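Local coordinates for acetylcholine-binding protein (Bulinus truncatus, PDB 2BJ0) that probably binds acetylcholine at its subunit interfaces, as a pentameric relative of the ligand-binding domain of nicotinic acetylcholine receptors, at residues V159-Y164 and A175-N180; P59-L64 and G108-V113; T82-F87 and K147-I152; D44-V49 and A133-K138. All coordinates share one frame; numbering follows the deposited sequence.

Interaction 1: V159-Y164 and A175-N180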
# COMPACT_ATOMS: atom_id res chain seq x y z
N VAL A 159 -30.84 13.82 11.35
CA VAL A 159 -30.83 14.06 12.80
C VAL A 159 -30.14 13.00 13.66
O VAL A 159 -30.03 13.19 14.88
CB VAL A 159 -32.29 14.20 13.31
CG1 VAL A 159 -32.91 15.47 12.74
CG2 VAL A 159 -33.12 12.93 12.94
N ASN A 160 -29.68 11.91 13.06
CA ASN A 160 -29.06 10.86 13.87
C ASN A 160 -27.57 10.52 13.72
O ASN A 160 -27.13 9.41 14.05
CB ASN A 160 -29.91 9.60 13.82
CG ASN A 160 -30.75 9.47 15.05
OD1 ASN A 160 -30.23 9.39 16.18
ND2 ASN A 160 -32.07 9.53 14.87
N ILE A 161 -26.81 11.51 13.28
CA ILE A 161 -25.35 11.39 13.10
C ILE A 161 -24.60 11.03 14.39
O ILE A 161 -23.67 10.21 14.38
CB ILE A 161 -24.80 12.70 12.44
CG1 ILE A 161 -25.60 12.97 11.16
CG2 ILE A 161 -23.30 12.63 12.12
CD1 ILE A 161 -25.06 14.05 10.33
N ALA A 162 -25.03 11.61 15.52
CA ALA A 162 -24.34 11.42 16.81
C ALA A 162 -24.72 10.17 17.62
O ALA A 162 -24.13 9.91 18.68
CB ALA A 162 -24.49 12.65 17.68
N GLU A 163 -25.62 9.35 17.09
CA GLU A 163 -26.16 8.22 17.82
C GLU A 163 -25.10 7.34 18.52
O GLU A 163 -25.27 6.98 19.69
CB GLU A 163 -27.03 7.36 16.89
CG GLU A 163 -27.96 6.44 17.66
CD GLU A 163 -28.80 5.54 16.78
OE1 GLU A 163 -28.88 5.76 15.55
OE2 GLU A 163 -29.41 4.59 17.32
N TYR A 164 -24.03 6.99 17.80
CA TYR A 164 -23.03 6.07 18.36
C TYR A 164 -21.74 6.75 18.83
O TYR A 164 -20.74 6.08 19.12
CB TYR A 164 -22.67 4.99 17.33
CG TYR A 164 -23.81 4.15 16.83
CD1 TYR A 164 -24.69 3.52 17.71
CD2 TYR A 164 -23.99 3.94 15.46
CE1 TYR A 164 -25.74 2.72 17.22
CE2 TYR A 164 -25.02 3.15 14.98
CZ TYR A 164 -25.89 2.56 15.86
OH TYR A 164 -26.89 1.77 15.39
N ALA A 175 -24.79 17.80 15.55
CA ALA A 175 -24.39 17.31 14.24
C ALA A 175 -25.61 17.27 13.36
O ALA A 175 -26.63 16.73 13.76
CB ALA A 175 -23.75 15.90 14.35
N THR A 176 -25.51 17.87 12.18
CA THR A 176 -26.56 17.74 11.18
C THR A 176 -25.91 17.58 9.81
O THR A 176 -24.68 17.61 9.69
CB THR A 176 -27.51 18.97 11.16
OG1 THR A 176 -26.74 20.15 10.90
CG2 THR A 176 -28.10 19.25 12.55
N GLN A 177 -26.74 17.41 8.79
CA GLN A 177 -26.28 17.43 7.41
C GLN A 177 -27.23 18.23 6.54
O GLN A 177 -28.42 18.36 6.83
CB GLN A 177 -26.10 16.02 6.87
CG GLN A 177 -27.36 15.29 6.47
CD GLN A 177 -27.09 13.82 6.21
OE1 GLN A 177 -26.38 13.19 7.00
NE2 GLN A 177 -27.65 13.28 5.12
N SER A 178 -26.68 18.78 5.47
CA SER A 178 -27.44 19.54 4.52
C SER A 178 -27.06 19.11 3.10
O SER A 178 -25.89 18.83 2.82
CB SER A 178 -27.18 21.02 4.76
OG SER A 178 -27.42 21.76 3.59
N LEU A 179 -28.05 19.05 2.22
CA LEU A 179 -27.82 18.68 0.83
C LEU A 179 -27.70 19.95 -0.01
O LEU A 179 -28.51 20.85 0.11
CB LEU A 179 -28.97 17.80 0.32
CG LEU A 179 -29.14 17.57 -1.19
CD1 LEU A 179 -27.91 16.84 -1.80
CD2 LEU A 179 -30.42 16.78 -1.48
N ASN A 180 -26.66 20.03 -0.83
CA ASN A 180 -26.43 21.22 -1.65
C ASN A 180 -26.07 20.80 -3.06
O ASN A 180 -25.79 19.63 -3.29
CB ASN A 180 -25.30 22.08 -1.05
CG ASN A 180 -25.35 22.16 0.48
OD1 ASN A 180 -26.19 22.85 1.06
ND2 ASN A 180 -24.43 21.46 1.14

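Interaction 2: P59-L64 and G108-V113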
# COMPACT_ATOMS: atom_id res chain seq x y z
N PRO A 59 -32.55 -2.34 -10.35
CA PRO A 59 -33.57 -3.36 -10.64
C PRO A 59 -33.02 -4.69 -11.22
O PRO A 59 -33.31 -5.75 -10.69
CB PRO A 59 -34.49 -2.63 -11.62
CG PRO A 59 -34.51 -1.19 -10.99
CD PRO A 59 -33.00 -0.99 -10.77
N TYR A 60 -32.18 -4.62 -12.25
CA TYR A 60 -31.69 -5.86 -12.86
C TYR A 60 -30.90 -6.80 -11.91
O TYR A 60 -30.82 -8.00 -12.17
CB TYR A 60 -31.00 -5.58 -14.21
CG TYR A 60 -29.48 -5.36 -14.24
CD1 TYR A 60 -28.60 -6.44 -14.24
CD2 TYR A 60 -28.95 -4.09 -14.35
CE1 TYR A 60 -27.21 -6.25 -14.31
CE2 TYR A 60 -27.57 -3.87 -14.42
CZ TYR A 60 -26.71 -4.96 -14.40
OH TYR A 60 -25.35 -4.75 -14.47
N TYR A 61 -30.37 -6.27 -10.79
CA TYR A 61 -29.67 -7.04 -9.75
C TYR A 61 -30.59 -8.02 -9.03
O TYR A 61 -30.11 -9.00 -8.44
CB TYR A 61 -28.99 -6.15 -8.68
CG TYR A 61 -27.79 -5.30 -9.09
CD1 TYR A 61 -27.40 -5.15 -10.43
CD2 TYR A 61 -27.07 -4.59 -8.11
CE1 TYR A 61 -26.32 -4.31 -10.79
CE2 TYR A 61 -25.99 -3.77 -8.46
CZ TYR A 61 -25.62 -3.63 -9.78
OH TYR A 61 -24.56 -2.81 -10.09
N SER A 62 -31.89 -7.77 -9.05
CA SER A 62 -32.82 -8.63 -8.27
C SER A 62 -32.79 -10.10 -8.70
O SER A 62 -33.14 -10.98 -7.92
CB SER A 62 -34.26 -8.11 -8.37
OG SER A 62 -34.75 -8.28 -9.70
N SER A 63 -32.38 -10.37 -9.93
CA SER A 63 -32.32 -11.73 -10.44
C SER A 63 -31.13 -12.50 -9.88
O SER A 63 -30.92 -13.66 -10.21
CB SER A 63 -32.25 -11.71 -11.95
OG SER A 63 -33.53 -11.42 -12.45
N LEU A 64 -30.32 -11.84 -9.07
CA LEU A 64 -29.16 -12.47 -8.50
C LEU A 64 -29.62 -13.48 -7.47
O LEU A 64 -28.98 -14.51 -7.27
CB LEU A 64 -28.26 -11.41 -7.85
CG LEU A 64 -26.77 -11.66 -7.60
CD1 LEU A 64 -25.96 -12.02 -8.88
CD2 LEU A 64 -26.19 -10.41 -6.94
N GLY A 108 -32.84 -5.89 -5.44
CA GLY A 108 -31.77 -5.24 -6.19
C GLY A 108 -31.32 -3.94 -5.55
O GLY A 108 -30.53 -3.20 -6.14
N SER A 109 -31.80 -3.65 -4.35
CA SER A 109 -31.25 -2.51 -3.64
C SER A 109 -29.93 -2.92 -2.98
O SER A 109 -29.73 -4.08 -2.66
CB SER A 109 -32.25 -1.87 -2.67
OG SER A 109 -32.66 -2.79 -1.70
N VAL A 110 -29.02 -1.96 -2.84
CA VAL A 110 -27.65 -2.24 -2.39
C VAL A 110 -27.32 -1.33 -1.24
O VAL A 110 -27.66 -0.16 -1.28
CB VAL A 110 -26.59 -2.01 -3.51
CG1 VAL A 110 -25.21 -2.39 -3.00
CG2 VAL A 110 -26.92 -2.84 -4.78
N ILE A 111 -26.67 -1.87 -0.22
CA ILE A 111 -26.21 -1.06 0.89
C ILE A 111 -24.69 -1.23 1.01
O ILE A 111 -24.17 -2.37 0.87
CB ILE A 111 -26.91 -1.46 2.23
CG1 ILE A 111 -28.44 -1.36 2.08
CG2 ILE A 111 -26.43 -0.52 3.34
CD1 ILE A 111 -29.34 -1.94 3.28
N TYR A 112 -24.01 -0.11 1.23
CA TYR A 112 -22.59 -0.05 1.43
C TYR A 112 -22.30 0.91 2.61
O TYR A 112 -22.75 2.07 2.61
CB TYR A 112 -21.93 0.41 0.13
CG TYR A 112 -20.42 0.54 0.17
CD1 TYR A 112 -19.61 -0.46 0.73
CD2 TYR A 112 -19.80 1.65 -0.39
CE1 TYR A 112 -18.19 -0.32 0.76
CE2 TYR A 112 -18.42 1.81 -0.38
CZ TYR A 112 -17.62 0.81 0.18
OH TYR A 112 -16.24 1.01 0.16
N VAL A 113 -21.57 0.41 3.61
CA VAL A 113 -21.31 1.16 4.83
C VAL A 113 -19.83 1.07 5.14
O VAL A 113 -19.45 0.29 5.97
CB VAL A 113 -22.12 0.65 6.05
CG1 VAL A 113 -21.91 1.59 7.27
CG2 VAL A 113 -23.60 0.54 5.72

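Interaction 3: T82-F87 and K147-I152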
# COMPACT_ATOMS: atom_id res chain seq x y z
N THR A 82 -19.76 1.02 -7.59
CA THR A 82 -20.12 1.65 -6.31
C THR A 82 -19.84 3.14 -6.45
O THR A 82 -19.03 3.57 -7.28
CB THR A 82 -19.32 1.07 -5.10
OG1 THR A 82 -17.91 1.15 -5.37
CG2 THR A 82 -19.60 -0.44 -4.91
N PRO A 83 -20.55 3.96 -5.68
CA PRO A 83 -20.41 5.42 -5.82
C PRO A 83 -18.97 5.89 -5.60
O PRO A 83 -18.32 5.44 -4.66
CB PRO A 83 -21.31 5.97 -4.71
CG PRO A 83 -22.41 4.92 -4.61
CD PRO A 83 -21.61 3.61 -4.70
N ASP A 84 -18.48 6.80 -6.43
CA ASP A 84 -17.15 7.37 -6.22
C ASP A 84 -17.23 8.58 -5.29
O ASP A 84 -16.81 9.67 -5.66
CB ASP A 84 -16.51 7.74 -7.56
CG ASP A 84 -17.26 8.85 -8.29
OD1 ASP A 84 -18.52 8.89 -8.15
OD2 ASP A 84 -16.68 9.73 -8.98
N LEU A 85 -17.72 8.37 -4.07
CA LEU A 85 -17.79 9.45 -3.07
C LEU A 85 -16.41 9.88 -2.63
O LEU A 85 -15.56 9.04 -2.32
CB LEU A 85 -18.57 9.00 -1.84
CG LEU A 85 -20.02 8.61 -2.08
CD1 LEU A 85 -20.50 7.94 -0.83
CD2 LEU A 85 -20.87 9.84 -2.44
N SER A 86 -16.18 11.18 -2.66
CA SER A 86 -14.95 11.74 -2.14
C SER A 86 -15.33 12.75 -1.09
O SER A 86 -16.42 13.37 -1.14
CB SER A 86 -14.11 12.41 -3.25
OG SER A 86 -13.70 11.48 -4.25
N PHE A 87 -14.43 12.92 -0.14
CA PHE A 87 -14.51 14.03 0.80
C PHE A 87 -13.79 15.21 0.17
O PHE A 87 -12.55 15.23 0.10
CB PHE A 87 -13.87 13.67 2.12
CG PHE A 87 -14.54 12.52 2.81
CD1 PHE A 87 -15.67 12.72 3.58
CD2 PHE A 87 -14.01 11.23 2.72
CE1 PHE A 87 -16.31 11.66 4.22
CE2 PHE A 87 -14.66 10.15 3.37
CZ PHE A 87 -15.80 10.38 4.12
N LYS A 147 -27.04 15.03 -13.17
CA LYS A 147 -27.82 14.41 -14.24
C LYS A 147 -27.71 12.90 -14.19
O LYS A 147 -28.59 12.21 -14.67
CB LYS A 147 -27.37 14.92 -15.60
CG LYS A 147 -28.23 15.99 -16.25
CD LYS A 147 -28.58 17.16 -15.33
CE LYS A 147 -29.47 18.20 -16.07
NZ LYS A 147 -30.30 19.06 -15.15
N GLN A 148 -26.62 12.38 -13.61
CA GLN A 148 -26.39 10.92 -13.49
C GLN A 148 -26.53 10.40 -12.06
O GLN A 148 -27.06 9.33 -11.85
CB GLN A 148 -25.00 10.56 -14.03
CG GLN A 148 -24.89 10.73 -15.51
CD GLN A 148 -23.56 10.28 -16.07
OE1 GLN A 148 -22.73 9.73 -15.37
NE2 GLN A 148 -23.35 10.53 -17.36
N PHE A 149 -26.09 11.20 -11.09
CA PHE A 149 -25.91 10.77 -9.72
C PHE A 149 -26.58 11.80 -8.82
O PHE A 149 -26.03 12.86 -8.61
CB PHE A 149 -24.41 10.78 -9.47
CG PHE A 149 -23.95 10.20 -8.17
CD1 PHE A 149 -24.10 10.88 -6.97
CD2 PHE A 149 -23.17 9.03 -8.17
CE1 PHE A 149 -23.60 10.37 -5.78
CE2 PHE A 149 -22.64 8.53 -6.99
CZ PHE A 149 -22.85 9.20 -5.79
N ALA A 150 -27.76 11.49 -8.29
CA ALA A 150 -28.43 12.44 -7.40
C ALA A 150 -28.35 11.98 -5.96
O ALA A 150 -28.69 10.85 -5.67
CB ALA A 150 -29.88 12.65 -7.84
N LEU A 151 -27.89 12.86 -5.07
CA LEU A 151 -27.78 12.57 -3.64
C LEU A 151 -29.07 12.93 -2.95
O LEU A 151 -29.69 13.95 -3.28
CB LEU A 151 -26.68 13.42 -2.99
CG LEU A 151 -25.24 12.92 -3.14
CD1 LEU A 151 -24.28 13.79 -2.35
CD2 LEU A 151 -25.16 11.49 -2.67
N ILE A 152 -29.48 12.09 -2.01
CA ILE A 152 -30.64 12.35 -1.18
C ILE A 152 -30.29 11.94 0.25
O ILE A 152 -29.42 11.07 0.47
CB ILE A 152 -31.93 11.60 -1.70
CG1 ILE A 152 -31.74 10.09 -1.69
CG2 ILE A 152 -32.34 12.08 -3.12
CD1 ILE A 152 -32.98 9.29 -2.14

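Interaction 4: D44-V49 and A133-K138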
# COMPACT_ATOMS: atom_id res chain seq x y z
N ASP A 44 -4.64 23.19 13.42
CA ASP A 44 -6.06 23.32 13.06
C ASP A 44 -6.54 22.18 12.17
O ASP A 44 -7.06 22.42 11.09
CB ASP A 44 -6.29 24.65 12.36
CG ASP A 44 -6.53 25.77 13.34
OD1 ASP A 44 -6.87 25.49 14.52
OD2 ASP A 44 -6.40 26.97 13.01
N GLN A 45 -6.32 20.94 12.62
CA GLN A 45 -6.72 19.75 11.90
C GLN A 45 -7.45 18.79 12.82
O GLN A 45 -7.10 18.64 14.00
CB GLN A 45 -5.50 19.06 11.26
CG GLN A 45 -4.84 19.93 10.21
CD GLN A 45 -3.53 19.34 9.66
OE1 GLN A 45 -3.22 18.19 9.94
NE2 GLN A 45 -2.77 20.15 8.90
N VAL A 46 -8.46 18.12 12.25
CA VAL A 46 -9.37 17.21 12.97
C VAL A 46 -9.45 15.91 12.21
O VAL A 46 -9.46 15.94 10.98
CB VAL A 46 -10.80 17.83 13.06
CG1 VAL A 46 -11.80 16.81 13.59
CG2 VAL A 46 -10.76 19.04 14.00
N GLU A 47 -9.44 14.79 12.93
CA GLU A 47 -9.60 13.46 12.35
C GLU A 47 -10.76 12.84 13.08
O GLU A 47 -10.82 12.86 14.30
CB GLU A 47 -8.37 12.54 12.59
CG GLU A 47 -7.10 12.85 11.83
CD GLU A 47 -6.13 11.65 11.78
OE1 GLU A 47 -6.24 10.72 12.63
OE2 GLU A 47 -5.27 11.61 10.88
N VAL A 48 -11.69 12.29 12.32
CA VAL A 48 -12.87 11.65 12.85
C VAL A 48 -12.92 10.22 12.35
O VAL A 48 -12.32 9.89 11.34
CB VAL A 48 -14.18 12.39 12.37
CG1 VAL A 48 -14.20 13.83 12.84
CG2 VAL A 48 -14.35 12.32 10.88
N VAL A 49 -13.63 9.36 13.09
CA VAL A 49 -14.14 8.11 12.52
C VAL A 49 -15.61 8.29 12.12
O VAL A 49 -16.44 8.72 12.93
CB VAL A 49 -13.97 6.95 13.48
CG1 VAL A 49 -14.57 5.65 12.89
CG2 VAL A 49 -12.49 6.75 13.78
N ALA A 133 -15.90 24.17 18.96
CA ALA A 133 -15.55 24.48 17.58
C ALA A 133 -16.53 23.82 16.60
O ALA A 133 -16.98 22.71 16.84
CB ALA A 133 -14.14 24.07 17.30
N THR A 134 -16.86 24.52 15.51
CA THR A 134 -17.72 24.01 14.45
C THR A 134 -16.90 23.55 13.25
O THR A 134 -16.09 24.31 12.69
CB THR A 134 -18.76 25.06 14.02
OG1 THR A 134 -19.67 25.29 15.10
CG2 THR A 134 -19.67 24.49 12.95
N CYS A 135 -17.14 22.30 12.84
CA CYS A 135 -16.44 21.70 11.73
C CYS A 135 -17.40 21.22 10.68
O CYS A 135 -18.53 20.86 11.00
CB CYS A 135 -15.55 20.57 12.24
SG CYS A 135 -14.40 21.27 13.43
N ARG A 136 -16.94 21.22 9.44
CA ARG A 136 -17.75 20.81 8.30
C ARG A 136 -17.05 19.72 7.49
O ARG A 136 -15.84 19.80 7.25
CB ARG A 136 -18.05 22.02 7.42
CG ARG A 136 -19.29 22.83 7.91
CD ARG A 136 -19.31 24.33 7.53
NE ARG A 136 -18.59 25.17 8.49
CZ ARG A 136 -19.17 25.97 9.39
NH1 ARG A 136 -20.50 26.08 9.46
NH2 ARG A 136 -18.41 26.69 10.22
N ILE A 137 -17.80 18.69 7.09
CA ILE A 137 -17.28 17.68 6.17
C ILE A 137 -18.14 17.64 4.90
O ILE A 137 -19.36 17.49 4.99
CB ILE A 137 -17.25 16.29 6.85
CG1 ILE A 137 -16.26 16.26 8.00
CG2 ILE A 137 -16.91 15.20 5.82
CD1 ILE A 137 -16.55 15.12 9.00
N LYS A 138 -17.50 17.77 3.75
CA LYS A 138 -18.18 17.82 2.46
C LYS A 138 -17.98 16.50 1.69
O LYS A 138 -16.84 16.10 1.42
CB LYS A 138 -17.68 19.02 1.65
CG LYS A 138 -18.45 19.27 0.35
CD LYS A 138 -17.97 20.58 -0.33
CE LYS A 138 -18.25 20.60 -1.84
NZ LYS A 138 -17.71 21.85 -2.47

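Interaction 1: V159-Y164 and A175-N180
I161 reaches across to the strand and lies along three consecutive residues, A175, T176 and Q177, with its two branches divided between them. At the root, I161 CB stands 3.9 Å from A175 CB, and I161 CG2 closes on the same methyl at 4.0 Å, so the alanine meets the base of the isoleucine. The longer branch goes the other way: CG1 is anti to the carbonyl carbon (chi1 -54°) and the chain beyond it is stretched out, which carries CD1 down the strand. There I161 CD1 rests 3.6 Å from T176 O, and it also lies 3.7 Å from Q177 OE1. Q177 reaches back to it with an extended chain; CG between the backbone N and the carbonyl carbon (chi1 78°) brings OE1 against the methyl, while NE2 makes weak hydrogen bonds to L29 O and T153 OG1. No hydrogen bond spans the two segments, and the packing is that of aliphatic groups against a methyl, a carbonyl and an amide. A type I turn from N160 to E163 presents the isoleucine, although its E163 N to N160 O bond is weak at 3.4 Å. K32 fastens the same turn, its NZ taking N160 O and forming a salt bridge with E163 OE1. Y164 OH hydrogen-bonds to S185 N of a neighbouring subunit, just before its vicinal disulfide C186-C187, probably the ligand-capping C loop of this family. I161 joins the loop after strand 149-153 to strand 170-183 and also touches L33 of strand 25-40 and I196 of strand 190-202.

Interaction 2: P59-L64 and G108-V113
The backbones of S62 and G108 almost touch, their CA atoms 4.1 Å apart, where the short 3-10 turn 59-61 meets the start of strand 109-121. G108 has a positive phi (89°) that presses any CB against the preceding carbonyl, and such an atom would also crowd S62 N; glycine suits the site on both counts. Y61 CB lies 3.8 Å from G108 CA, and its ring continues along the strand to V110. CG is anti to the carbonyl carbon (chi1 -68°), which brings the ring edge to V110: Y61 CD2 is 3.8 Å from V110 CG2, and the methyl lies near the plane of the ring. The turn itself is tied at P59 O, which accepts S62 N at 3.0 Å and S62 OG at 3.1 Å, the hydroxyl nearly in line with the carbonyl bond (165°). These two bonds tie the 3-10 segment at the point where it meets the glycine. Y61 also touches I10 of helix 4-12, and M80 touches both Y61 and V110. The strand is paired through V110 with W56 of strand 45-57 and through I111 with V103 of strand 101-105, joining the N-terminal helix region to the large sheet.

Interaction 3: T82-F87 and K147-I152
F149 turns the far rim of its ring to P83, whose CB lies in the ring plane at its edge, and this is the close part of the contact. P83 CB stands 3.7 Å from F149 CE2 and the same distance from F149 CZ, so the proline meets the bond between the two carbons. L85 adds a second touch, its CD2 being 3.9 Å from F149 CZ; that methyl comes in obliquely, and the two side chains cross at about a right angle. The ring gets there because CG is anti to the backbone N (chi1 -172°), which swings it out from strand 149-153. With an alanine here instead of F149, P83 CB and L85 CD2 would probably lose their apolar partner and a gap would open between the segments.

Away from the ring the contact thins. L151 CD2 stays 4.6 Å from L85 CD2, the CA atoms of L85 and L151 are 10.5 Å apart, and K147 lies at the exposed end of its segment. D84 OD1 is 4.3 Å from F149 CE2, a loose approach; the carboxylate is held by other partners: OD1 takes S141 OG and H144 ND1, and OD2 takes T143 OG1. D84 also pairs through its backbone with W142.

The chemistry is therefore divided. Apolar packing round the F149 ring joins the segments, with no hydrogen bond between them, while the buried aspartate between P83 and L85 spends its polarity on S141 at the end of strand 133-141 and on T143 and H144 just after it, consistent with the loop A to loop B link of nicotinic receptors.

Interaction 4: D44-V49 and A133-K138
V46 meets C135 and V48 meets I137, two apolar pairs made by buried side chains pointing across between the sheets. V48 CG2 is 4.0 Å from I137 CD1, the closer pair, and the two side chains run past one another in opposite senses. With V48 CG1 anti to the carbonyl carbon (chi1 -61°), CG2 falls between the backbone N and the carbonyl carbon, directed at the isoleucine. V46 CG2 lies 4.3 Å from C135 SG, a looser touch. The backbones keep apart, with CA atoms of V46 and C135 8.5 Å from each other and those of V48 and I137 10.0 Å, spacings that suit two sheets packed face to face.

C135 is positioned by its disulfide to C122, which closes the loop that gives the Cys-loop receptor family its name. F120 touches V46, C135 and I137, filling in beside both pairs, and L124 touches V46. D44, just before strand 45-57 and in a G1 bulge with Q45, holds L124 N through OD1. On the other side of strand 45-57, E47 forms salt bridges with R119 and R117.

The contact thus lies at the interface of the beta sandwich, where strand 45-57, flanked by 25-40 and 109-121, faces strand 133-141, which pairs with 190-202 and 85-87. From the first strand Q45 NE2 reaches V37 O of a neighbouring subunit, and V49 packs on I91 of a different neighbour.

Overall arrangement
The four contacts tie together the two sheets and the loops at their ends. Interactions 3 and 4 touch directly, F87 CD1 lying 3.6 Å from I137 CG2, and interactions 1 and 3 meet where L179 CD2 is 3.4 Å from L151 O. Interactions 1 and 4 do not touch, though their centres are only 14 Å apart, while 2 and 4 lie on opposite sides of the chain's centre, 33 Å between centres. W142, probably part of the ligand pocket as in related receptors, is reached from two of them: within the chain D84 of interaction 3 pairs with it through the backbone, and V113 O of interaction 2 accepts W142 NE1 of a neighbouring subunit.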